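Long-range contacts in IPT/TIG domain-containing protein (Bacteroides thetaiotaomicron, PDB 3TC9), which is of unproven function but probably acts as an auxiliary nutrient-binding protein, joining an immunoglobulin-like domain to a six-bladed beta-propeller: residues B[48-53]-B[80-85]; B[107-112]-B[387-392]; B[238-243]-B[253-258]; B[248-253]-B[264-269]. One frame throughout, in Å; residues are numbered along the deposited sequence.

Contact 1. Residues B[48-53]-B[80-85]; sequences IKVTIG and IKLSIL
Lys49 and Ser83 form a hydrogen-bonded antiparallel pair, with Lys49 N donating to Ser83 O at 2.8 Å and Ser83 N returning a bond to Lys49 O. Thr51 and Lys81 repeat the pattern two residues on; there Lys81 N reaches Thr51 O at 2.8 Å with an almost straight N-H...O angle of 177°. Short CA-H...O contacts fill the non-hydrogen-bonded positions, such as Leu82 CA to Lys49 O at 3.3 Å.

The Lys49 side chain can be followed outward. Its CB lies beside Ser83 CB and 4.1 Å from Leu85 CD1. CG stands anti to the backbone N (chi1 176°) and, with CD, carries the chain up from the sheet. A bend at chi3 (91°) then tilts CE and NZ toward the side of strand 80-85 while the chain goes on rising from the sheet, and NZ makes a salt bridge with Glu91 of strand 91-96. Ser83 OG, on the same polar face, bonds Asn94, and Lys81 pairs with Glu96.

On the other face both segments present only aliphatic side chains. Ile48 CG1 lies alongside Ile84 CD1 at 4.1 Å, its CG2 meets Leu82 CD1 at 4.2 Å, and Ile52 and Ile80 sit side by side through their CG1 atoms.

Both strands belong to the IPT/TIG domain, an immunoglobulin-like beta fold of the E-set clan. Within its sheet, strand 80-85 is flanked by 91-96 and strand 48-52 by 55-62, while Leu67 and Cys69 of strand 66-70 and Val18 pack against the aliphatic face.

Contact 2. Residues B[107-112]-B[387-392]; sequences MLVTTF and YNDGDL
Val109 and Gly390 form a hydrogen-bonded antiparallel pair, with Val109 N to Gly390 O and Gly390 N to Val109 O both 2.9 Å and nearly straight (176° and 171°). Beside this pair, Leu392 CD1 rests 3.8 Å from Val109 CG2 and also touches Met107, a selenomethionine here, at its CB and carbonyl oxygen.

The polar group lies at the far end. Thr111 OG1 lies in plane at the edge of the Tyr387 ring, 2.5 Å from Tyr387 OH, a short hydrogen bond with either hydroxyl as possible donor. Asp389 CB packs 3.2 Å from Val109 O, and its carboxylate lies alongside the Thr110 backbone. From there OD1 forms a salt bridge with Arg424, while OD2 accepts from a water, 3.0 Å away, that also takes the N-H of Thr111. An alanine in place of Asp389 would probably leave Arg424 without this charge mate and the water without its carboxylate anchor.

Strand 107-113 is bonded on its other side to strand 422-428. The first propeller strand thus joins strands 401-407, 412-417 and 422-428 from the end of the chain, consistent with the "velcro" closure of beta-propellers; the weakly bonded strand 390-391 lies along its outer edge.

Contact 3. Residues B[238-243]-B[253-258]; sequences GELYFN and YDFTTQ
Leu240 and Tyr253 pair across the second and third strands of a four-stranded antiparallel meander, one blade of the propeller. The backbone bonds come first: Tyr253 N to Leu240 O at 2.7 Å and Leu240 N to Tyr253 O at 3.0 Å, each lying in the plane of the accepting carbonyl, a hydrogen-bonded antiparallel pair.

Apolar contacts line one face. Tyr253 CB sits at the edge of the Phe242 ring, 3.8 Å from CE1. Phe255, two residues further along, swings its CE2 to 3.7 Å from Leu240 CB and receives the Tyr253 ring edge on one face, a T-shaped stack. Leu222 of strand 219-224, in the preceding blade, touches Leu240, Tyr253 and Phe255. An alanine in place of Phe255 would probably open a gap beside Leu240 CB and leave the Tyr253 ring less firmly held in its rotation.

Polar side chains serve each segment separately. Tyr241 OH donates to the anti lone pair of Glu239 OE2 at 2.6 Å, an oxygen also bonded to Tyr299. Asp254 OD1 accepts from Thr257 N, which meets it from above the carboxylate plane, an Asx motif; the same oxygen takes the hydroxyl of Thr256, OG1, on its syn lone pair at 2.7 Å.

Contact 4. Residues B[248-253]-B[264-269]; sequences GQVFRY and FTIQDS
Val250 N donates to Phe264 O at 3.0 Å, with an N-H...O angle of 171° and the donor nearly along the C=O axis. Two residues on, Ile266 N bonds Gly248 O at 3.1 Å, less straight and tilted from the carbonyl plane; the CA of Thr265 approaches the same oxygen in a CA-H...O contact.

Phe264 CG lies between the backbone N and the carbonyl carbon (chi1 44°), which lays the ring alongside Val250 with Phe264 CE1 3.5 Å from Val250 CG2. Ile266 completes the apolar group: its CD1 is 3.9 Å from Val250 CG2 and lies in plane at the edge of the Phe264 ring.

These strands, 249-253 and 260-265, form the outer hairpin of a four-stranded propeller blade. Where 249-253 begins, Gly248 and Gln249 make a G1 beta bulge against strand 240-244. Gly248 has positive phi (68°), and a beta carbon on it would stand 3.5 Å from Asp268 O.

On the opposite face from Val250, Gln249 CG lies 3.5 Å above the plane of the Phe251 ring, offset toward its rim. Strands 293-300 and 305-312 of the next blade touch the Phe264 and Ile266 side chains through Ser297, Leu295, Leu306 and Pro309.

How the contacts relate
Contact 1 stands alone in the immunoglobulin-like domain, its centre about 65 Å from those of contacts 3 and 4, which lie beyond the chain's centre. Contacts 3 and 4 belong to one propeller blade, share Tyr253, and meet where Phe242 O probably accepts from Phe251 N at 2.7 Å; their segments alternate along the chain. Both are nested within the long loop that contact 2 closes. Contacts 1 and 3 are mainly buried, contact 4 partly, and contact 2 lies at the surface. Five paired positions and aliphatic packing dominate contact 1, aromatic rings mark contacts 3 and 4, and contact 2 adds hydroxyl, carboxylate and water contacts to its single sound backbone pair.

Contact 1. Residues B[48-53]-B[80-85]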
# COMPACT_ATOMS: atom_id res chain seq x y z
N ILE B 48 -17.14 9.93 -39.24
CA ILE B 48 -17.51 9.32 -37.95
C ILE B 48 -16.66 9.94 -36.84
O ILE B 48 -15.44 9.98 -36.96
CB ILE B 48 -17.42 7.77 -37.91
CG1 ILE B 48 -18.07 7.13 -39.17
CG2 ILE B 48 -18.04 7.23 -36.62
CD1 ILE B 48 -17.87 5.63 -39.29
N LYS B 49 -17.32 10.40 -35.78
CA LYS B 49 -16.65 10.95 -34.60
C LYS B 49 -17.07 10.15 -33.38
O LYS B 49 -18.25 10.16 -33.01
CB LYS B 49 -16.96 12.45 -34.42
CG LYS B 49 -16.36 13.05 -33.15
CD LYS B 49 -16.39 14.57 -33.15
CE LYS B 49 -17.64 15.15 -32.52
NZ LYS B 49 -17.90 16.53 -33.01
N VAL B 50 -16.10 9.47 -32.75
CA VAL B 50 -16.35 8.76 -31.49
C VAL B 50 -15.64 9.52 -30.35
O VAL B 50 -14.49 9.92 -30.48
CB VAL B 50 -15.95 7.26 -31.57
CG1 VAL B 50 -16.17 6.54 -30.23
CG2 VAL B 50 -16.73 6.55 -32.69
N THR B 51 -16.34 9.75 -29.26
CA THR B 51 -15.88 10.39 -28.03
C THR B 51 -16.02 9.39 -26.90
O THR B 51 -17.13 8.90 -26.70
CB THR B 51 -16.70 11.68 -27.75
OG1 THR B 51 -17.00 12.40 -28.96
CG2 THR B 51 -16.02 12.59 -26.74
N ILE B 52 -14.93 9.06 -26.19
CA ILE B 52 -14.96 8.12 -25.03
C ILE B 52 -14.43 8.92 -23.81
O ILE B 52 -13.33 9.45 -23.87
CB ILE B 52 -14.15 6.79 -25.27
CG1 ILE B 52 -14.60 6.07 -26.56
CG2 ILE B 52 -14.27 5.85 -24.04
CD1 ILE B 52 -13.74 4.83 -26.97
N GLY B 53 -15.23 9.03 -22.78
CA GLY B 53 -14.88 9.79 -21.58
C GLY B 53 -14.52 11.25 -21.84
O GLY B 53 -13.61 11.78 -21.21
N ILE B 80 -19.45 6.57 -23.87
CA ILE B 80 -19.24 6.51 -25.32
C ILE B 80 -20.32 7.27 -26.10
O ILE B 80 -21.51 6.93 -26.03
CB ILE B 80 -19.14 5.03 -25.82
CG1 ILE B 80 -18.00 4.28 -25.12
CG2 ILE B 80 -18.99 4.97 -27.35
CD1 ILE B 80 -18.18 2.88 -25.08
N LYS B 81 -19.88 8.28 -26.88
CA LYS B 81 -20.71 9.08 -27.76
C LYS B 81 -20.25 8.88 -29.19
O LYS B 81 -19.06 8.70 -29.42
CB LYS B 81 -20.66 10.57 -27.39
CG LYS B 81 -21.20 10.89 -25.99
CD LYS B 81 -21.22 12.39 -25.78
CE LYS B 81 -21.62 12.79 -24.38
NZ LYS B 81 -23.04 12.49 -24.08
N LEU B 82 -21.18 8.86 -30.13
CA LEU B 82 -20.89 8.73 -31.57
C LEU B 82 -21.70 9.78 -32.35
O LEU B 82 -22.89 9.96 -32.11
CB LEU B 82 -21.19 7.30 -32.09
CG LEU B 82 -20.95 7.03 -33.58
CD1 LEU B 82 -20.67 5.58 -33.81
CD2 LEU B 82 -22.17 7.39 -34.43
N SER B 83 -21.04 10.44 -33.30
CA SER B 83 -21.66 11.41 -34.19
C SER B 83 -21.28 11.11 -35.60
O SER B 83 -20.12 10.74 -35.86
CB SER B 83 -21.21 12.84 -33.85
OG SER B 83 -21.85 13.34 -32.70
N ILE B 84 -22.24 11.25 -36.50
CA ILE B 84 -22.01 11.19 -37.95
C ILE B 84 -21.92 12.67 -38.38
O ILE B 84 -22.69 13.53 -37.91
CB ILE B 84 -23.07 10.36 -38.75
CG1 ILE B 84 -23.18 8.90 -38.24
CG2 ILE B 84 -22.81 10.39 -40.27
CD1 ILE B 84 -21.92 8.01 -38.20
N LEU B 85 -20.92 12.97 -39.17
CA LEU B 85 -20.65 14.35 -39.63
C LEU B 85 -20.94 14.53 -41.09
O LEU B 85 -21.05 13.56 -41.84
CB LEU B 85 -19.16 14.70 -39.37
CG LEU B 85 -18.57 14.29 -38.03
CD1 LEU B 85 -17.08 14.42 -38.07
CD2 LEU B 85 -19.12 15.14 -36.88

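Contact 2. Residues B[107-112]-B[387-392]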
# COMPACT_ATOMS: atom_id res chain seq x y z
N MSE B 107 0.86 2.76 -15.77
CA MSE B 107 2.03 3.60 -15.58
C MSE B 107 2.61 3.97 -16.93
O MSE B 107 2.61 3.17 -17.88
CB MSE B 107 3.06 2.88 -14.70
CG MSE B 107 2.68 2.92 -13.24
SE MSE B 107 4.10 2.24 -12.14
CE MSE B 107 4.77 3.90 -11.47
N LEU B 108 3.13 5.18 -17.01
CA LEU B 108 3.77 5.76 -18.17
C LEU B 108 5.06 6.46 -17.79
O LEU B 108 5.19 6.98 -16.68
CB LEU B 108 2.82 6.81 -18.85
CG LEU B 108 1.47 6.30 -19.44
CD1 LEU B 108 0.71 7.46 -20.04
CD2 LEU B 108 1.67 5.24 -20.54
N VAL B 109 6.00 6.54 -18.74
CA VAL B 109 7.23 7.34 -18.60
C VAL B 109 6.90 8.70 -19.19
O VAL B 109 6.34 8.77 -20.28
CB VAL B 109 8.49 6.69 -19.27
CG1 VAL B 109 9.73 7.57 -19.10
CG2 VAL B 109 8.74 5.29 -18.72
N THR B 110 7.21 9.77 -18.48
CA THR B 110 7.00 11.14 -18.95
C THR B 110 8.24 11.97 -18.67
O THR B 110 9.14 11.49 -17.98
CB THR B 110 5.76 11.79 -18.31
OG1 THR B 110 5.91 11.82 -16.88
CG2 THR B 110 4.42 11.12 -18.75
N THR B 111 8.28 13.22 -19.18
CA THR B 111 9.39 14.14 -18.93
C THR B 111 8.91 15.07 -17.86
O THR B 111 7.96 15.80 -18.07
CB THR B 111 9.85 14.82 -20.22
OG1 THR B 111 10.38 13.84 -21.08
CG2 THR B 111 10.89 15.90 -19.97
N PHE B 112 9.53 15.02 -16.70
CA PHE B 112 9.14 15.87 -15.60
C PHE B 112 9.79 17.25 -15.73
O PHE B 112 9.08 18.26 -15.71
CB PHE B 112 9.49 15.18 -14.27
CG PHE B 112 9.28 16.04 -13.06
CD1 PHE B 112 8.03 16.63 -12.81
CD2 PHE B 112 10.31 16.28 -12.16
CE1 PHE B 112 7.83 17.44 -11.68
CE2 PHE B 112 10.11 17.08 -11.02
CZ PHE B 112 8.88 17.67 -10.81
N TYR B 387 15.18 8.77 -26.74
CA TYR B 387 14.34 9.65 -25.94
C TYR B 387 12.90 9.46 -26.38
O TYR B 387 12.49 9.97 -27.43
CB TYR B 387 14.80 11.12 -26.02
CG TYR B 387 13.86 12.07 -25.32
CD1 TYR B 387 13.57 11.93 -23.97
CD2 TYR B 387 13.22 13.10 -26.02
CE1 TYR B 387 12.66 12.77 -23.32
CE2 TYR B 387 12.32 13.96 -25.39
CZ TYR B 387 12.04 13.78 -24.04
OH TYR B 387 11.16 14.61 -23.38
N ASN B 388 12.15 8.65 -25.62
CA ASN B 388 10.76 8.33 -25.89
C ASN B 388 10.00 8.17 -24.61
O ASN B 388 10.46 7.49 -23.70
CB ASN B 388 10.66 7.06 -26.72
CG ASN B 388 11.07 7.25 -28.16
OD1 ASN B 388 12.19 6.95 -28.53
ND2 ASN B 388 10.17 7.78 -29.00
N ASP B 389 8.83 8.82 -24.52
CA ASP B 389 7.91 8.73 -23.39
C ASP B 389 6.86 7.66 -23.72
O ASP B 389 6.89 7.13 -24.83
CB ASP B 389 7.28 10.11 -23.07
CG ASP B 389 8.22 11.14 -22.38
OD1 ASP B 389 9.12 10.71 -21.61
OD2 ASP B 389 7.95 12.35 -22.51
N GLY B 390 6.00 7.31 -22.76
CA GLY B 390 4.94 6.32 -22.98
C GLY B 390 5.05 5.02 -22.24
O GLY B 390 5.56 4.98 -21.11
N ASP B 391 4.50 3.94 -22.86
CA ASP B 391 4.50 2.59 -22.30
C ASP B 391 5.93 2.19 -21.85
O ASP B 391 6.87 2.25 -22.65
CB ASP B 391 3.93 1.57 -23.30
CG ASP B 391 3.73 0.18 -22.69
OD1 ASP B 391 4.73 -0.60 -22.63
OD2 ASP B 391 2.62 -0.11 -22.21
N LEU B 392 6.06 1.81 -20.57
CA LEU B 392 7.33 1.43 -19.89
C LEU B 392 8.20 0.49 -20.70
O LEU B 392 9.39 0.74 -20.81
CB LEU B 392 7.02 0.78 -18.54
CG LEU B 392 7.01 1.72 -17.32
CD1 LEU B 392 6.05 2.86 -17.50
CD2 LEU B 392 6.62 0.94 -16.06
O HOH W 1 3.09 0.89 -19.32
O HOH W 2 6.02 14.11 -21.06

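Contact 3. Residues B[238-243]-B[253-258]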
# COMPACT_ATOMS: atom_id res chain seq x y z
N GLY B 238 23.70 5.97 12.13
CA GLY B 238 24.30 7.19 11.60
C GLY B 238 25.75 7.25 11.16
O GLY B 238 26.19 8.31 10.70
N GLU B 239 26.52 6.13 11.25
CA GLU B 239 27.93 6.14 10.81
C GLU B 239 28.06 6.14 9.26
O GLU B 239 27.15 5.70 8.56
CB GLU B 239 28.74 4.98 11.44
CG GLU B 239 28.43 3.60 10.90
CD GLU B 239 27.28 2.83 11.52
OE1 GLU B 239 26.45 3.44 12.23
OE2 GLU B 239 27.20 1.61 11.30
N LEU B 240 29.21 6.62 8.74
CA LEU B 240 29.44 6.75 7.31
C LEU B 240 30.32 5.63 6.74
O LEU B 240 31.38 5.33 7.29
CB LEU B 240 30.10 8.10 7.03
CG LEU B 240 30.25 8.50 5.56
CD1 LEU B 240 28.98 9.09 5.03
CD2 LEU B 240 31.36 9.49 5.39
N TYR B 241 29.89 5.06 5.61
CA TYR B 241 30.62 4.03 4.87
C TYR B 241 31.00 4.60 3.52
O TYR B 241 30.17 5.27 2.88
CB TYR B 241 29.78 2.75 4.72
CG TYR B 241 29.52 2.07 6.05
CD1 TYR B 241 30.45 1.18 6.59
CD2 TYR B 241 28.38 2.36 6.79
CE1 TYR B 241 30.23 0.58 7.83
CE2 TYR B 241 28.16 1.76 8.04
CZ TYR B 241 29.10 0.89 8.56
OH TYR B 241 28.92 0.33 9.79
N PHE B 242 32.23 4.40 3.10
CA PHE B 242 32.68 4.91 1.80
C PHE B 242 33.78 4.01 1.28
O PHE B 242 34.20 3.10 2.01
CB PHE B 242 33.12 6.39 1.88
CG PHE B 242 34.24 6.67 2.85
CD1 PHE B 242 33.97 6.96 4.19
CD2 PHE B 242 35.56 6.71 2.41
CE1 PHE B 242 35.01 7.23 5.08
CE2 PHE B 242 36.59 6.98 3.31
CZ PHE B 242 36.31 7.25 4.64
N ASN B 243 34.22 4.21 0.05
CA ASN B 243 35.24 3.33 -0.51
C ASN B 243 36.44 4.10 -1.06
O ASN B 243 36.53 5.32 -0.96
CB ASN B 243 34.61 2.43 -1.63
CG ASN B 243 34.53 3.08 -3.01
OD1 ASN B 243 34.28 4.27 -3.14
ND2 ASN B 243 34.86 2.34 -4.09
N TYR B 253 33.46 5.52 8.97
CA TYR B 253 33.79 6.76 9.66
C TYR B 253 32.78 7.03 10.77
O TYR B 253 31.58 7.06 10.52
CB TYR B 253 33.86 7.93 8.67
CG TYR B 253 34.04 9.29 9.32
CD1 TYR B 253 35.29 9.74 9.70
CD2 TYR B 253 32.94 10.12 9.54
CE1 TYR B 253 35.46 11.00 10.27
CE2 TYR B 253 33.09 11.37 10.14
CZ TYR B 253 34.36 11.81 10.50
OH TYR B 253 34.51 13.05 11.08
N ASP B 254 33.27 7.24 11.99
CA ASP B 254 32.43 7.55 13.14
C ASP B 254 32.44 9.06 13.35
O ASP B 254 33.51 9.64 13.56
CB ASP B 254 32.90 6.80 14.39
CG ASP B 254 31.96 6.90 15.57
OD1 ASP B 254 31.75 8.03 16.07
OD2 ASP B 254 31.44 5.86 16.01
N PHE B 255 31.27 9.69 13.25
CA PHE B 255 31.10 11.13 13.36
C PHE B 255 31.46 11.69 14.75
O PHE B 255 31.96 12.81 14.83
CB PHE B 255 29.66 11.53 13.01
CG PHE B 255 29.37 11.54 11.53
CD1 PHE B 255 29.56 12.69 10.78
CD2 PHE B 255 28.89 10.40 10.88
CE1 PHE B 255 29.29 12.71 9.41
CE2 PHE B 255 28.60 10.42 9.51
CZ PHE B 255 28.80 11.57 8.78
N THR B 256 31.21 10.91 15.82
CA THR B 256 31.48 11.36 17.18
C THR B 256 32.99 11.30 17.50
O THR B 256 33.52 12.28 18.01
CB THR B 256 30.62 10.61 18.23
OG1 THR B 256 30.99 9.23 18.31
CG2 THR B 256 29.11 10.73 17.96
N THR B 257 33.68 10.18 17.18
CA THR B 257 35.12 10.03 17.46
C THR B 257 36.01 10.61 16.35
O THR B 257 37.21 10.86 16.58
CB THR B 257 35.48 8.56 17.69
OG1 THR B 257 35.25 7.82 16.50
CG2 THR B 257 34.71 7.94 18.84
N GLN B 258 35.44 10.80 15.14
CA GLN B 258 36.08 11.30 13.91
C GLN B 258 37.17 10.30 13.47
O GLN B 258 38.11 10.66 12.77
CB GLN B 258 36.60 12.74 14.05
CG GLN B 258 35.49 13.76 14.32
CD GLN B 258 35.98 15.18 14.39
OE1 GLN B 258 37.07 15.53 13.92
NE2 GLN B 258 35.17 16.05 14.98

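Contact 4. Residues B[248-253]-B[264-269]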
# COMPACT_ATOMS: atom_id res chain seq x y z
N GLY B 248 39.53 -1.43 -3.81
CA GLY B 248 38.11 -1.69 -3.60
C GLY B 248 37.82 -1.86 -2.12
O GLY B 248 37.10 -2.78 -1.71
N GLN B 249 38.42 -0.97 -1.31
CA GLN B 249 38.32 -0.98 0.14
C GLN B 249 37.13 -0.17 0.66
O GLN B 249 36.94 0.98 0.27
CB GLN B 249 39.61 -0.46 0.77
CG GLN B 249 39.61 -0.50 2.30
CD GLN B 249 40.58 -1.48 2.86
OE1 GLN B 249 40.22 -2.32 3.69
NE2 GLN B 249 41.84 -1.37 2.45
N VAL B 250 36.40 -0.76 1.62
CA VAL B 250 35.32 -0.12 2.35
C VAL B 250 35.93 0.48 3.64
O VAL B 250 36.75 -0.18 4.30
CB VAL B 250 34.18 -1.12 2.66
CG1 VAL B 250 33.02 -0.44 3.40
CG2 VAL B 250 33.70 -1.80 1.37
N PHE B 251 35.55 1.72 3.96
CA PHE B 251 35.97 2.45 5.16
C PHE B 251 34.76 2.82 5.99
O PHE B 251 33.70 3.09 5.44
CB PHE B 251 36.76 3.70 4.80
CG PHE B 251 38.07 3.41 4.12
CD1 PHE B 251 39.21 3.11 4.86
CD2 PHE B 251 38.17 3.47 2.73
CE1 PHE B 251 40.42 2.83 4.23
CE2 PHE B 251 39.39 3.19 2.09
CZ PHE B 251 40.51 2.89 2.85
N ARG B 252 34.93 2.85 7.31
CA ARG B 252 33.87 3.23 8.24
C ARG B 252 34.29 4.49 8.98
O ARG B 252 35.36 4.51 9.56
CB ARG B 252 33.59 2.08 9.21
CG ARG B 252 32.43 2.32 10.13
CD ARG B 252 32.53 1.32 11.26
NE ARG B 252 31.32 1.31 12.09
CZ ARG B 252 31.14 2.12 13.12
NH1 ARG B 252 32.08 2.99 13.47
NH2 ARG B 252 30.02 2.06 13.83
N TYR B 253 33.46 5.52 8.97
CA TYR B 253 33.79 6.76 9.66
C TYR B 253 32.78 7.03 10.77
O TYR B 253 31.58 7.06 10.52
CB TYR B 253 33.86 7.93 8.67
CG TYR B 253 34.04 9.29 9.32
CD1 TYR B 253 35.29 9.74 9.70
CD2 TYR B 253 32.94 10.12 9.54
CE1 TYR B 253 35.46 11.00 10.27
CE2 TYR B 253 33.09 11.37 10.14
CZ TYR B 253 34.36 11.81 10.50
OH TYR B 253 34.51 13.05 11.08
N PHE B 264 36.81 -3.95 4.96
CA PHE B 264 37.08 -5.11 4.12
C PHE B 264 37.25 -4.67 2.68
O PHE B 264 36.76 -3.62 2.29
CB PHE B 264 35.95 -6.17 4.21
CG PHE B 264 34.52 -5.64 4.17
CD1 PHE B 264 33.93 -5.28 2.96
CD2 PHE B 264 33.77 -5.53 5.33
CE1 PHE B 264 32.63 -4.78 2.93
CE2 PHE B 264 32.47 -5.03 5.29
CZ PHE B 264 31.91 -4.65 4.09
N THR B 265 37.94 -5.51 1.91
CA THR B 265 38.17 -5.38 0.47
C THR B 265 37.06 -6.23 -0.21
O THR B 265 36.69 -7.28 0.34
CB THR B 265 39.64 -5.83 0.20
OG1 THR B 265 40.46 -4.68 0.04
CG2 THR B 265 39.80 -6.80 -0.97
N ILE B 266 36.52 -5.79 -1.36
CA ILE B 266 35.47 -6.55 -2.05
C ILE B 266 36.08 -7.75 -2.80
O ILE B 266 35.66 -8.88 -2.57
CB ILE B 266 34.58 -5.68 -3.00
CG1 ILE B 266 33.87 -4.50 -2.26
CG2 ILE B 266 33.56 -6.54 -3.80
CD1 ILE B 266 33.08 -4.82 -0.97
N GLN B 267 37.04 -7.49 -3.72
CA GLN B 267 37.68 -8.51 -4.54
C GLN B 267 39.07 -8.03 -5.01
O GLN B 267 40.03 -8.10 -4.25
CB GLN B 267 36.75 -8.86 -5.74
CG GLN B 267 37.17 -10.07 -6.58
CD GLN B 267 36.07 -10.62 -7.47
OE1 GLN B 267 34.88 -10.67 -7.12
NE2 GLN B 267 36.44 -11.10 -8.65
N ASP B 268 39.16 -7.49 -6.23
CA ASP B 268 40.41 -7.07 -6.83
C ASP B 268 40.56 -5.53 -6.95
O ASP B 268 39.71 -4.77 -6.48
CB ASP B 268 40.56 -7.73 -8.21
CG ASP B 268 40.34 -9.24 -8.21
OD1 ASP B 268 40.87 -9.92 -7.31
OD2 ASP B 268 39.67 -9.74 -9.13
N SER B 269 41.70 -5.09 -7.52
CA SER B 269 42.06 -3.70 -7.76
C SER B 269 41.13 -3.06 -8.79
O SER B 269 40.63 -3.76 -9.67
CB SER B 269 43.52 -3.59 -8.21
OG SER B 269 44.01 -4.73 -8.91